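Local coordinates for uncharacterized protein (Psychrobacter arcticus, PDB 2PN2) that probably takes part in the bacterial response to osmotic stress and in detoxification, as a member of the OsmC-like protein family, at residues T75-K80 against N129-C134; V109-T114 against Q146-H151; E43-A48 against G56-P61. All blocks are in the same frame, centred on the assembly; numbering follows the deposited sequence.

Contact 1: T75-K80 against N129-C134; sequences TIIGIK and NTALTC
The C-terminal part of helix 121-132 and the loop residue Cys-134 beyond it meet the long helix 61-83 here, and Ile-76 is the residue that wedges between Thr-130 and Cys-134. In OsmC-like proteins this region usually carries a redox pair of cysteines; since Cys-134 also touches Cys-72 on the long helix, the arrangement is consistent with such a site. Ile-76 works with all its outer carbons. Its longer branch leaves with CG1 opposite the backbone N (chi1 -160°) and runs straight on to CD1, which carries it across the Thr-130 methyl: CG1 lies 3.5 Å from Thr-130 CG2, and CD1 3.6 Å from the same carbon. The short branch turns to the cysteine instead, with CG2 3.6 Å from Cys-134 CB. The two branches thus span Thr-130 and Cys-134, with the Thr-130 carbonyl oxygen close by as well. Ile-77 adds a lighter touch, CD1 to Ala-131 CB at 4.0 Å, while the aliphatic part of Lys-80 bends past Thr-130, its CD 3.9 Å from Thr-130 OG1. That hydroxyl is occupied by Ile-126 O, one turn back on its own helix. Thr-130 O is gripped twice, by Thr-133 N at 3.2 Å and Thr-133 OG1 at 3.0 Å, both from the same face of the carbonyl; this ties the chain back on itself just ahead of Cys-134. Ala-131 and Cys-134 lean on Met-73 as well, Phe-127 of helix 121-132 covers Ile-77 and Lys-80, and beyond the long helix Thr-33 and Asn-52 of the second subunit pack on Thr-75 and Ile-79.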
ATOM      1  N   THR A  75     -13.493  -2.024   2.169  1.00 41.77           N
ATOM      2  CA  THR A  75     -14.028  -2.436   0.859  1.00 39.43           C
ATOM      3  C   THR A  75     -14.743  -3.787   0.968  1.00 41.29           C
ATOM      4  O   THR A  75     -15.881  -3.922   0.494  1.00 41.82           O
ATOM      5  CB  THR A  75     -12.920  -2.468  -0.214  1.00 38.26           C
ATOM      6  OG1 THR A  75     -12.298  -1.171  -0.284  1.00 39.93           O
ATOM      7  CG2 THR A  75     -13.480  -2.851  -1.594  1.00 32.05           C
ATOM      8  N   ILE A  76     -14.091  -4.769   1.595  1.00 40.71           N
ATOM      9  CA  ILE A  76     -14.693  -6.107   1.781  1.00 42.10           C
ATOM     10  C   ILE A  76     -15.882  -6.043   2.758  1.00 39.95           C
ATOM     11  O   ILE A  76     -16.849  -6.790   2.570  1.00 38.76           O
ATOM     12  CB  ILE A  76     -13.651  -7.201   2.163  1.00 41.18           C
ATOM     13  CG1 ILE A  76     -14.216  -8.593   1.870  1.00 46.52           C
ATOM     14  CG2 ILE A  76     -13.193  -7.058   3.607  1.00 46.69           C
ATOM     15  CD1 ILE A  76     -13.276  -9.736   2.198  1.00 50.21           C
ATOM     16  N   ILE A  77     -15.816  -5.159   3.772  1.00 39.68           N
ATOM     17  CA  ILE A  77     -16.990  -4.890   4.654  1.00 38.96           C
ATOM     18  C   ILE A  77     -18.134  -4.281   3.822  1.00 40.59           C
ATOM     19  O   ILE A  77     -19.290  -4.665   4.001  1.00 38.11           O
ATOM     20  CB  ILE A  77     -16.653  -3.995   5.902  1.00 38.68           C
ATOM     21  CG1 ILE A  77     -15.852  -4.810   6.919  1.00 38.37           C
ATOM     22  CG2 ILE A  77     -17.942  -3.483   6.587  1.00 38.88           C
ATOM     23  CD1 ILE A  77     -15.173  -3.970   8.020  1.00 37.90           C
ATOM     24  N   GLY A  78     -17.801  -3.367   2.906  1.00 38.79           N
ATOM     25  CA  GLY A  78     -18.794  -2.766   1.990  1.00 39.70           C
ATOM     26  C   GLY A  78     -19.532  -3.775   1.121  1.00 38.69           C
ATOM     27  O   GLY A  78     -20.725  -3.640   0.895  1.00 39.75           O
ATOM     28  N   ILE A  79     -18.813  -4.789   0.639  1.00 38.91           N
ATOM     29  CA  ILE A  79     -19.407  -5.889  -0.140  1.00 38.54           C
ATOM     30  C   ILE A  79     -20.397  -6.653   0.736  1.00 38.38           C
ATOM     31  O   ILE A  79     -21.503  -6.956   0.298  1.00 35.07           O
ATOM     32  CB  ILE A  79     -18.322  -6.876  -0.663  1.00 39.94           C
ATOM     33  CG1 ILE A  79     -17.452  -6.195  -1.726  1.00 42.05           C
ATOM     34  CG2 ILE A  79     -18.955  -8.148  -1.228  1.00 34.54           C
ATOM     35  CD1 ILE A  79     -16.345  -7.085  -2.304  1.00 43.41           C
ATOM     36  N   LYS A  80     -19.991  -6.933   1.973  1.00 37.94           N
ATOM     37  CA  LYS A  80     -20.826  -7.661   2.938  1.00 40.49           C
ATOM     38  C   LYS A  80     -22.026  -6.815   3.351  1.00 40.81           C
ATOM     39  O   LYS A  80     -23.137  -7.338   3.436  1.00 40.54           O
ATOM     40  CB  LYS A  80     -20.038  -8.097   4.183  1.00 41.98           C
ATOM     41  CG  LYS A  80     -20.646  -9.355   4.821  1.00 48.65           C
ATOM     42  CD  LYS A  80     -20.118 -10.620   4.119  1.00 54.94           C
ATOM     43  CE  LYS A  80     -21.085 -11.776   4.174  1.00 57.04           C
ATOM     44  NZ  LYS A  80     -21.562 -12.084   5.535  1.00 61.57           N
ATOM     45  N   ASN A 129     -14.782 -10.381  11.203  1.00 41.78           N
ATOM     46  CA  ASN A 129     -14.236 -11.584  10.567  1.00 45.99           C
ATOM     47  C   ASN A 129     -13.959 -11.422   9.079  1.00 46.42           C
ATOM     48  O   ASN A 129     -12.916 -11.881   8.611  1.00 47.31           O
ATOM     49  CB  ASN A 129     -15.148 -12.793  10.795  1.00 44.11           C
ATOM     50  CG  ASN A 129     -15.272 -13.183  12.279  1.00 46.75           C
ATOM     51  OD1 ASN A 129     -14.422 -12.861  13.100  1.00 48.38           O
ATOM     52  ND2 ASN A 129     -16.340 -13.895  12.607  1.00 48.65           N
ATOM     53  N   THR A 130     -14.875 -10.769   8.351  1.00 48.41           N
ATOM     54  CA  THR A 130     -14.686 -10.517   6.910  1.00 49.40           C
ATOM     55  C   THR A 130     -13.452  -9.639   6.678  1.00 47.41           C
ATOM     56  O   THR A 130     -12.667  -9.923   5.781  1.00 46.62           O
ATOM     57  CB  THR A 130     -15.917  -9.869   6.234  1.00 49.93           C
ATOM     58  OG1 THR A 130     -17.106 -10.551   6.633  1.00 55.12           O
ATOM     59  CG2 THR A 130     -15.800  -9.955   4.729  1.00 51.61           C
ATOM     60  N   ALA A 131     -13.300  -8.592   7.500  1.00 47.59           N
ATOM     61  CA  ALA A 131     -12.133  -7.689   7.490  1.00 46.30           C
ATOM     62  C   ALA A 131     -10.779  -8.407   7.603  1.00 49.17           C
ATOM     63  O   ALA A 131      -9.852  -8.124   6.831  1.00 50.74           O
ATOM     64  CB  ALA A 131     -12.240  -6.686   8.621  1.00 42.43           C
ATOM     65  N   LEU A 132     -10.665  -9.303   8.582  1.00 49.73           N
ATOM     66  CA  LEU A 132      -9.429 -10.085   8.800  1.00 50.42           C
ATOM     67  C   LEU A 132      -9.069 -11.070   7.669  1.00 51.84           C
ATOM     68  O   LEU A 132      -7.916 -11.478   7.576  1.00 53.36           O
ATOM     69  CB  LEU A 132      -9.457 -10.807  10.163  1.00 51.45           C
ATOM     70  CG  LEU A 132      -9.385  -9.937  11.435  1.00 53.22           C
ATOM     71  CD1 LEU A 132      -9.321 -10.823  12.699  1.00 55.88           C
ATOM     72  CD2 LEU A 132      -8.180  -9.028  11.405  1.00 57.61           C
ATOM     73  N   THR A 133     -10.035 -11.437   6.824  1.00 52.55           N
ATOM     74  CA  THR A 133      -9.790 -12.347   5.688  1.00 52.99           C
ATOM     75  C   THR A 133      -9.515 -11.632   4.356  1.00 48.43           C
ATOM     76  O   THR A 133      -9.321 -12.316   3.338  1.00 46.29           O
ATOM     77  CB  THR A 133     -11.005 -13.341   5.456  1.00 51.71           C
ATOM     78  OG1 THR A 133     -12.113 -12.673   4.819  1.00 56.81           O
ATOM     79  CG2 THR A 133     -11.444 -13.984   6.760  1.00 57.11           C
ATOM     80  N   CYS A 134      -9.453 -10.291   4.352  1.00 45.65           N
ATOM     81  CA  CYS A 134      -9.396  -9.534   3.099  1.00 44.05           C
ATOM     82  C   CYS A 134      -8.064  -9.701   2.377  1.00 43.72           C
ATOM     83  O   CYS A 134      -7.070 -10.063   3.010  1.00 43.50           O
ATOM     84  CB  CYS A 134      -9.724  -8.054   3.323  1.00 47.67           C
ATOM     85  SG  CYS A 134      -8.411  -7.064   4.018  1.00 46.92           S
TER

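Contact 2: V109-T114 against Q146-H151; sequences VHIAIT and QKVIIH
His-110 swings its ring beside the backbone N, with CG opposite the carbonyl carbon (chi1 -51°), while Lys-147 leaves with CG opposite its backbone N (chi1 -174°) and stays extended. Together these torsions lay the lysine CD over one face of the imidazole, 4.0 Å from its centroid and 15° off the normal, a CH-pi contact; the ring's NE2 is held by Glu-108. Farther along the same face of the sheet, Ala-112 CB sits 3.8 Å from Ile-149 CG1 and 3.4 Å from CE1 of His-151. Ile-113 CD1 meets Val-148 CG1 at 4.0 Å on the other face, which turns toward helices 61-83 and 121-132. Beneath the side chains the two strands run parallel, in a beta-alpha-beta unit whose helix is 121-132. Five backbone bonds alternate between them, from Lys-147 N to Val-109 O at one end to His-151 N to Ile-113 O, 2.7 Å, at the other. The bonds from Ile-111 N onward approach their carbonyls almost head-on. The chemistry is therefore divided: the backbone supplies the polar link, the helix-facing side is mostly aliphatic apart from Gln-146, whose NE2 is bonded to Ala-137 O, and the other mixes hydrocarbon with imidazole and lysine.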
ATOM      1  N   VAL A 109      -0.209  -2.982  12.708  1.00 37.87           N
ATOM      2  CA  VAL A 109      -1.116  -2.009  12.091  1.00 38.73           C
ATOM      3  C   VAL A 109      -2.386  -2.040  12.918  1.00 39.74           C
ATOM      4  O   VAL A 109      -3.057  -3.098  13.001  1.00 39.47           O
ATOM      5  CB  VAL A 109      -1.433  -2.301  10.621  1.00 38.60           C
ATOM      6  CG1 VAL A 109      -2.425  -1.275  10.097  1.00 40.34           C
ATOM      7  CG2 VAL A 109      -0.167  -2.299   9.769  1.00 39.70           C
ATOM      8  N   HIS A 110      -2.711  -0.915  13.554  1.00 40.44           N
ATOM      9  CA  HIS A 110      -3.934  -0.815  14.367  1.00 42.14           C
ATOM     10  C   HIS A 110      -4.950  -0.048  13.552  1.00 44.07           C
ATOM     11  O   HIS A 110      -4.640   1.046  13.051  1.00 46.03           O
ATOM     12  CB  HIS A 110      -3.710  -0.140  15.725  1.00 42.26           C
ATOM     13  CG  HIS A 110      -2.572  -0.705  16.517  1.00 40.50           C
ATOM     14  ND1 HIS A 110      -1.986  -0.015  17.554  1.00 45.18           N
ATOM     15  CD2 HIS A 110      -1.863  -1.854  16.380  1.00 39.57           C
ATOM     16  CE1 HIS A 110      -1.005  -0.741  18.064  1.00 49.20           C
ATOM     17  NE2 HIS A 110      -0.902  -1.854  17.362  1.00 46.65           N
ATOM     18  N   ILE A 111      -6.140  -0.625  13.394  1.00 44.49           N
ATOM     19  CA  ILE A 111      -7.226  -0.045  12.603  1.00 44.30           C
ATOM     20  C   ILE A 111      -8.425   0.084  13.531  1.00 42.97           C
ATOM     21  O   ILE A 111      -8.927  -0.920  14.012  1.00 42.54           O
ATOM     22  CB  ILE A 111      -7.593  -0.919  11.368  1.00 45.92           C
ATOM     23  CG1 ILE A 111      -6.361  -1.252  10.517  1.00 47.97           C
ATOM     24  CG2 ILE A 111      -8.688  -0.253  10.508  1.00 43.21           C
ATOM     25  CD1 ILE A 111      -5.602  -2.470  10.994  1.00 55.43           C
ATOM     26  N   ALA A 112      -8.821   1.320  13.837  1.00 41.91           N
ATOM     27  CA  ALA A 112      -9.986   1.602  14.679  1.00 42.74           C
ATOM     28  C   ALA A 112     -11.119   1.979  13.729  1.00 41.68           C
ATOM     29  O   ALA A 112     -11.084   3.057  13.116  1.00 40.06           O
ATOM     30  CB  ALA A 112      -9.695   2.744  15.655  1.00 42.04           C
ATOM     31  N   ILE A 113     -12.126   1.108  13.626  1.00 43.14           N
ATOM     32  CA  ILE A 113     -13.259   1.326  12.707  1.00 42.59           C
ATOM     33  C   ILE A 113     -14.484   1.889  13.453  1.00 44.51           C
ATOM     34  O   ILE A 113     -14.934   1.305  14.427  1.00 44.41           O
ATOM     35  CB  ILE A 113     -13.644   0.045  11.945  1.00 42.91           C
ATOM     36  CG1 ILE A 113     -12.426  -0.569  11.229  1.00 41.25           C
ATOM     37  CG2 ILE A 113     -14.771   0.351  10.947  1.00 42.05           C
ATOM     38  CD1 ILE A 113     -12.755  -1.796  10.379  1.00 44.59           C
ATOM     39  N   THR A 114     -15.011   3.016  12.979  1.00 42.52           N
ATOM     40  CA  THR A 114     -16.185   3.655  13.571  1.00 42.76           C
ATOM     41  C   THR A 114     -17.281   3.676  12.504  1.00 42.38           C
ATOM     42  O   THR A 114     -17.152   4.339  11.480  1.00 40.73           O
ATOM     43  CB  THR A 114     -15.856   5.064  14.129  1.00 40.08           C
ATOM     44  OG1 THR A 114     -14.801   4.947  15.097  1.00 43.50           O
ATOM     45  CG2 THR A 114     -17.076   5.708  14.815  1.00 42.03           C
ATOM     46  N   GLN A 146      -2.220  -7.377  13.196  1.00 42.73           N
ATOM     47  CA  GLN A 146      -3.328  -6.614  12.589  1.00 42.01           C
ATOM     48  C   GLN A 146      -4.381  -6.477  13.691  1.00 44.49           C
ATOM     49  O   GLN A 146      -5.105  -7.421  13.977  1.00 43.22           O
ATOM     50  CB  GLN A 146      -3.887  -7.339  11.373  1.00 43.12           C
ATOM     51  CG  GLN A 146      -2.843  -7.580  10.291  1.00 44.74           C
ATOM     52  CD  GLN A 146      -3.396  -8.292   9.086  1.00 51.68           C
ATOM     53  OE1 GLN A 146      -4.516  -8.021   8.642  1.00 45.69           O
ATOM     54  NE2 GLN A 146      -2.600  -9.193   8.527  1.00 45.90           N
ATOM     55  N   LYS A 147      -4.397  -5.328  14.364  1.00 44.67           N
ATOM     56  CA  LYS A 147      -5.307  -5.064  15.487  1.00 45.03           C
ATOM     57  C   LYS A 147      -6.491  -4.232  15.032  1.00 45.39           C
ATOM     58  O   LYS A 147      -6.352  -3.038  14.792  1.00 46.99           O
ATOM     59  CB  LYS A 147      -4.555  -4.337  16.594  1.00 44.45           C
ATOM     60  CG  LYS A 147      -5.333  -4.116  17.884  1.00 49.29           C
ATOM     61  CD  LYS A 147      -4.467  -3.387  18.871  1.00 47.18           C
ATOM     62  CE  LYS A 147      -5.193  -3.126  20.184  1.00 57.51           C
ATOM     63  NZ  LYS A 147      -4.308  -2.441  21.176  1.00 56.31           N
ATOM     64  N   VAL A 148      -7.655  -4.863  14.946  1.00 44.39           N
ATOM     65  CA  VAL A 148      -8.882  -4.212  14.528  1.00 43.99           C
ATOM     66  C   VAL A 148      -9.829  -4.042  15.725  1.00 44.51           C
ATOM     67  O   VAL A 148     -10.093  -4.999  16.446  1.00 43.88           O
ATOM     68  CB  VAL A 148      -9.569  -4.991  13.396  1.00 44.66           C
ATOM     69  CG1 VAL A 148     -10.794  -4.234  12.896  1.00 45.87           C
ATOM     70  CG2 VAL A 148      -8.589  -5.246  12.240  1.00 43.13           C
ATOM     71  N   ILE A 149     -10.281  -2.810  15.953  1.00 44.42           N
ATOM     72  CA  ILE A 149     -11.281  -2.498  16.990  1.00 47.81           C
ATOM     73  C   ILE A 149     -12.443  -1.759  16.299  1.00 47.70           C
ATOM     74  O   ILE A 149     -12.202  -0.939  15.398  1.00 44.15           O
ATOM     75  CB  ILE A 149     -10.681  -1.722  18.206  1.00 47.75           C
ATOM     76  CG1 ILE A 149     -10.119  -0.346  17.818  1.00 51.47           C
ATOM     77  CG2 ILE A 149      -9.571  -2.558  18.877  1.00 53.96           C
ATOM     78  CD1 ILE A 149      -9.348   0.391  18.966  1.00 51.67           C
ATOM     79  N   ILE A 150     -13.680  -2.102  16.677  1.00 49.78           N
ATOM     80  CA  ILE A 150     -14.906  -1.468  16.158  1.00 51.39           C
ATOM     81  C   ILE A 150     -15.483  -0.536  17.227  1.00 53.41           C
ATOM     82  O   ILE A 150     -15.740  -0.989  18.326  1.00 53.21           O
ATOM     83  CB  ILE A 150     -16.003  -2.496  15.812  1.00 51.58           C
ATOM     84  CG1 ILE A 150     -15.553  -3.467  14.730  1.00 52.28           C
ATOM     85  CG2 ILE A 150     -17.278  -1.788  15.307  1.00 49.58           C
ATOM     86  CD1 ILE A 150     -16.524  -4.609  14.553  1.00 47.69           C
ATOM     87  N   HIS A 151     -15.679   0.747  16.913  1.00 55.17           N
ATOM     88  CA  HIS A 151     -16.289   1.714  17.850  1.00 58.30           C
ATOM     89  C   HIS A 151     -17.699   2.056  17.378  1.00 59.04           C
ATOM     90  O   HIS A 151     -18.036   1.888  16.200  1.00 60.61           O
ATOM     91  CB  HIS A 151     -15.466   3.005  17.980  1.00 59.73           C
ATOM     92  CG  HIS A 151     -14.023   2.789  18.330  1.00 66.58           C
ATOM     93  ND1 HIS A 151     -13.007   3.575  17.821  1.00 69.31           N
ATOM     94  CD2 HIS A 151     -13.420   1.858  19.108  1.00 73.88           C
ATOM     95  CE1 HIS A 151     -11.847   3.156  18.296  1.00 71.26           C
ATOM     96  NE2 HIS A 151     -12.068   2.112  19.074  1.00 73.92           N
TER

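Contact 3: E43-A48 against G56-P61. With SO4 (sulfate ion), chain D.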
ATOM      1  N   GLU A  43      -3.574   9.368  -9.694  1.00 49.02           N
ATOM      2  CA  GLU A  43      -2.173   9.581  -9.215  1.00 49.24           C
ATOM      3  C   GLU A  43      -2.014   9.608  -7.691  1.00 49.88           C
ATOM      4  O   GLU A  43      -2.814  10.253  -7.023  1.00 51.06           O
ATOM      5  CB  GLU A  43      -1.586  10.918  -9.728  1.00 50.52           C
ATOM      6  CG  GLU A  43      -0.105  11.198  -9.297  1.00 48.52           C
ATOM      7  CD  GLU A  43       0.485  12.503  -9.789  1.00 50.85           C
ATOM      8  OE1 GLU A  43      -0.216  13.537  -9.777  1.00 57.62           O
ATOM      9  OE2 GLU A  43       1.682  12.506 -10.150  1.00 43.82           O
ATOM     10  N   ILE A  44      -0.951   8.948  -7.193  1.00 46.08           N
ATOM     11  CA  ILE A  44      -0.580   8.874  -5.768  0.50 45.67           C
ATOM     12  C   ILE A  44       0.886   9.285  -5.609  1.00 46.68           C
ATOM     13  O   ILE A  44       1.721   8.885  -6.416  1.00 49.18           O
ATOM     14  CB  ILE A  44      -0.793   7.442  -5.233  0.50 45.60           C
ATOM     15  CG1 ILE A  44      -2.297   7.193  -5.095  0.50 42.81           C
ATOM     16  CG2 ILE A  44      -0.079   7.215  -3.886  0.50 42.80           C
ATOM     17  CD1 ILE A  44      -2.645   5.848  -4.691  0.50 37.38           C
ATOM     18  N   ILE A  45       1.191  10.057  -4.572  1.00 45.49           N
ATOM     19  CA  ILE A  45       2.534  10.541  -4.292  1.00 45.28           C
ATOM     20  C   ILE A  45       3.021   9.915  -2.998  1.00 42.32           C
ATOM     21  O   ILE A  45       2.215   9.668  -2.109  1.00 43.32           O
ATOM     22  CB  ILE A  45       2.546  12.085  -4.096  1.00 43.10           C
ATOM     23  CG1 ILE A  45       1.938  12.833  -5.303  1.00 48.36           C
ATOM     24  CG2 ILE A  45       3.956  12.612  -3.816  1.00 48.10           C
ATOM     25  CD1 ILE A  45       2.600  12.555  -6.626  1.00 45.53           C
ATOM     26  N   THR A  46       4.316   9.622  -2.927  1.00 41.53           N
ATOM     27  CA  THR A  46       4.952   9.248  -1.660  1.00 41.14           C
ATOM     28  C   THR A  46       6.159  10.139  -1.411  1.00 41.72           C
ATOM     29  O   THR A  46       6.772  10.626  -2.349  1.00 41.44           O
ATOM     30  CB  THR A  46       5.402   7.758  -1.558  1.00 42.99           C
ATOM     31  OG1 THR A  46       6.506   7.513  -2.430  1.00 43.16           O
ATOM     32  CG2 THR A  46       4.246   6.788  -1.842  1.00 41.98           C
ATOM     33  N   ASP A  47       6.456  10.359  -0.131  1.00 41.84           N
ATOM     34  CA  ASP A  47       7.623  11.075   0.333  1.00 41.82           C
ATOM     35  C   ASP A  47       8.215  10.294   1.490  1.00 42.06           C
ATOM     36  O   ASP A  47       7.477   9.685   2.265  1.00 40.53           O
ATOM     37  CB  ASP A  47       7.258  12.452   0.903  1.00 41.68           C
ATOM     38  CG  ASP A  47       6.996  13.509  -0.144  1.00 44.35           C
ATOM     39  OD1 ASP A  47       7.513  13.448  -1.273  1.00 40.01           O
ATOM     40  OD2 ASP A  47       6.313  14.484   0.214  1.00 46.93           O
ATOM     41  N   ALA A  48       9.535  10.340   1.613  1.00 42.98           N
ATOM     42  CA  ALA A  48      10.218   9.790   2.785  1.00 47.13           C
ATOM     43  C   ALA A  48       9.962  10.781   3.943  1.00 49.81           C
ATOM     44  O   ALA A  48       9.768  11.983   3.698  1.00 48.71           O
ATOM     45  CB  ALA A  48      11.699   9.648   2.538  1.00 45.81           C
ATOM     46  N   GLY A  56       8.369  14.845   3.225  1.00 58.92           N
ATOM     47  CA  GLY A  56       7.248  14.602   4.150  1.00 57.86           C
ATOM     48  C   GLY A  56       5.882  15.254   3.891  1.00 57.59           C
ATOM     49  O   GLY A  56       5.112  15.389   4.838  1.00 59.62           O
ATOM     50  N   GLU A  57       5.578  15.663   2.648  1.00 57.15           N
ATOM     51  CA  GLU A  57       4.250  16.226   2.288  1.00 56.44           C
ATOM     52  C   GLU A  57       3.409  15.225   1.443  1.00 52.94           C
ATOM     53  O   GLU A  57       2.654  15.597   0.520  1.00 52.30           O
ATOM     54  CB  GLU A  57       4.353  17.636   1.685  1.00 59.95           C
ATOM     55  CG  GLU A  57       5.039  17.759   0.361  1.00 63.82           C
ATOM     56  CD  GLU A  57       5.235  19.206  -0.075  1.00 59.69           C
ATOM     57  OE1 GLU A  57       5.765  20.014   0.726  1.00 73.42           O
ATOM     58  OE2 GLU A  57       4.884  19.533  -1.236  1.00 61.07           O
ATOM     59  N   ALA A  58       3.487  13.963   1.866  1.00 45.46           N
ATOM     60  CA  ALA A  58       2.719  12.854   1.305  1.00 42.12           C
ATOM     61  C   ALA A  58       2.855  11.629   2.198  1.00 39.83           C
ATOM     62  O   ALA A  58       3.711  11.589   3.081  1.00 39.15           O
ATOM     63  CB  ALA A  58       3.210  12.504  -0.085  1.00 39.81           C
ATOM     64  N   PHE A  59       1.994  10.636   1.974  1.00 40.05           N
ATOM     65  CA  PHE A  59       2.114   9.311   2.623  1.00 39.93           C
ATOM     66  C   PHE A  59       3.514   8.751   2.355  1.00 40.38           C
ATOM     67  O   PHE A  59       4.005   8.922   1.245  1.00 40.80           O
ATOM     68  CB  PHE A  59       1.189   8.284   1.947  1.00 40.39           C
ATOM     69  CG  PHE A  59      -0.261   8.382   2.292  1.00 41.73           C
ATOM     70  CD1 PHE A  59      -1.099   9.276   1.627  1.00 43.15           C
ATOM     71  CD2 PHE A  59      -0.837   7.463   3.179  1.00 38.13           C
ATOM     72  CE1 PHE A  59      -2.458   9.323   1.910  1.00 43.33           C
ATOM     73  CE2 PHE A  59      -2.209   7.504   3.458  1.00 43.30           C
ATOM     74  CZ  PHE A  59      -3.012   8.440   2.845  1.00 39.28           C
ATOM     75  N   SER A  60       4.167   8.128   3.343  1.00 38.34           N
ATOM     76  CA  SER A  60       5.399   7.378   3.087  1.00 38.92           C
ATOM     77  C   SER A  60       5.002   6.029   2.465  1.00 39.79           C
ATOM     78  O   SER A  60       3.837   5.653   2.536  1.00 39.63           O
ATOM     79  CB  SER A  60       6.200   7.130   4.368  1.00 38.85           C
ATOM     80  OG  SER A  60       5.540   6.176   5.176  1.00 38.28           O
ATOM     81  N   PRO A  61       5.943   5.311   1.802  1.00 38.09           N
ATOM     82  CA  PRO A  61       5.596   3.978   1.281  1.00 35.78           C
ATOM     83  C   PRO A  61       5.057   3.012   2.356  1.00 37.67           C
ATOM     84  O   PRO A  61       4.051   2.369   2.112  1.00 37.75           O
ATOM     85  CB  PRO A  61       6.905   3.503   0.629  1.00 35.41           C
ATOM     86  CG  PRO A  61       7.577   4.773   0.242  1.00 38.33           C
ATOM     87  CD  PRO A  61       7.306   5.699   1.388  1.00 38.21           C
TER
HETATM   88  S   SO4 D 139       8.956   4.430   5.557  1.00 64.21           S
HETATM   89  O1  SO4 D 139       7.960   5.100   6.398  1.00 68.33           O
HETATM   90  O2  SO4 D 139       8.384   4.090   4.248  1.00 50.02           O
HETATM   91  O3  SO4 D 139      10.058   5.367   5.360  1.00 70.05           O
HETATM   92  O4  SO4 D 139       9.446   3.230   6.227  1.00 64.60           O
HETATM   93  O   HOH W   1       0.293  10.894  -1.030  1.00 43.20           O
HETATM   94  O   HOH W   2       6.155  10.860   4.378  1.00 32.64           O
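A single carboxylate, that of Asp-47 near the end of strand 42-47, catches the returning loop by its backbone: OD2 takes the amide of Glu-57, N to OD2 2.8 Å, on its anti side, with the N-H bent to 131°. The other oxygen, OD1, forms a salt bridge with Arg-32, which probably favours the charged form of this buried group and fixes its rotation. An alanine here would remove both oxygens and is likely to leave the Glu-57 amide without its acceptor and Arg-32 without its salt bridge to this residue, and the turn at 56-57 freer to shift. Around this grip the backbones join more conventionally. Asp-47 N donates to Phe-59 O at 3.2 Å from a position tilted out of the carbonyl plane, and Thr-46 CA makes a CA-H...O contact with the same oxygen. Gly-56 N reaches Ala-48 O, with positive phi at the glycine, and one water donates to both Asp-47 O, at 2.8 Å, and Ala-58 O, at 2.9 Å. The Ala-58 methyl fills the corner beside Ile-45, its CB 3.8 Å from Ile-45 CG2, and the Pro-61 ring lies across Thr-46, CG 4.0 Å from an OG1 that is hydrogen-bonded to Thr-33. His-37 of the second subunit meets the Phe-59 ring. Ser-60 holds OG between its backbone N and carbonyl carbon (chi1 71°), where it can take the amide of Asp-63 and give its own proton to sulfate O1, 2.9 Å away. Thr-62 and Arg-104 also bind this ion, which probably came from the crystallisation liquor. The result is a strand-to-helix connection ending in a serine N-cap, with Ser-60 starting helix 61-83 and an anion lodged by its first turn.

Along the chain, contact 3 closes first: it ties the end of strand 42-47 to the loop that leads into helix 61-83, shutting off only the short span between. Contact 1 opens later on that same helix, and contact 2 opens on strand 105-114 before contact 1 has closed at 129-134; contact 2 then closes at the C-terminal strand, so these two cross rather than nest. They also touch, Ile-77 packing on Ile-113 and Leu-132 on Val-148, which fastens the mixed sheet to both helices. Contact 3 stands apart, its centre about 26 Å from that of contact 1, yet both reach the second subunit.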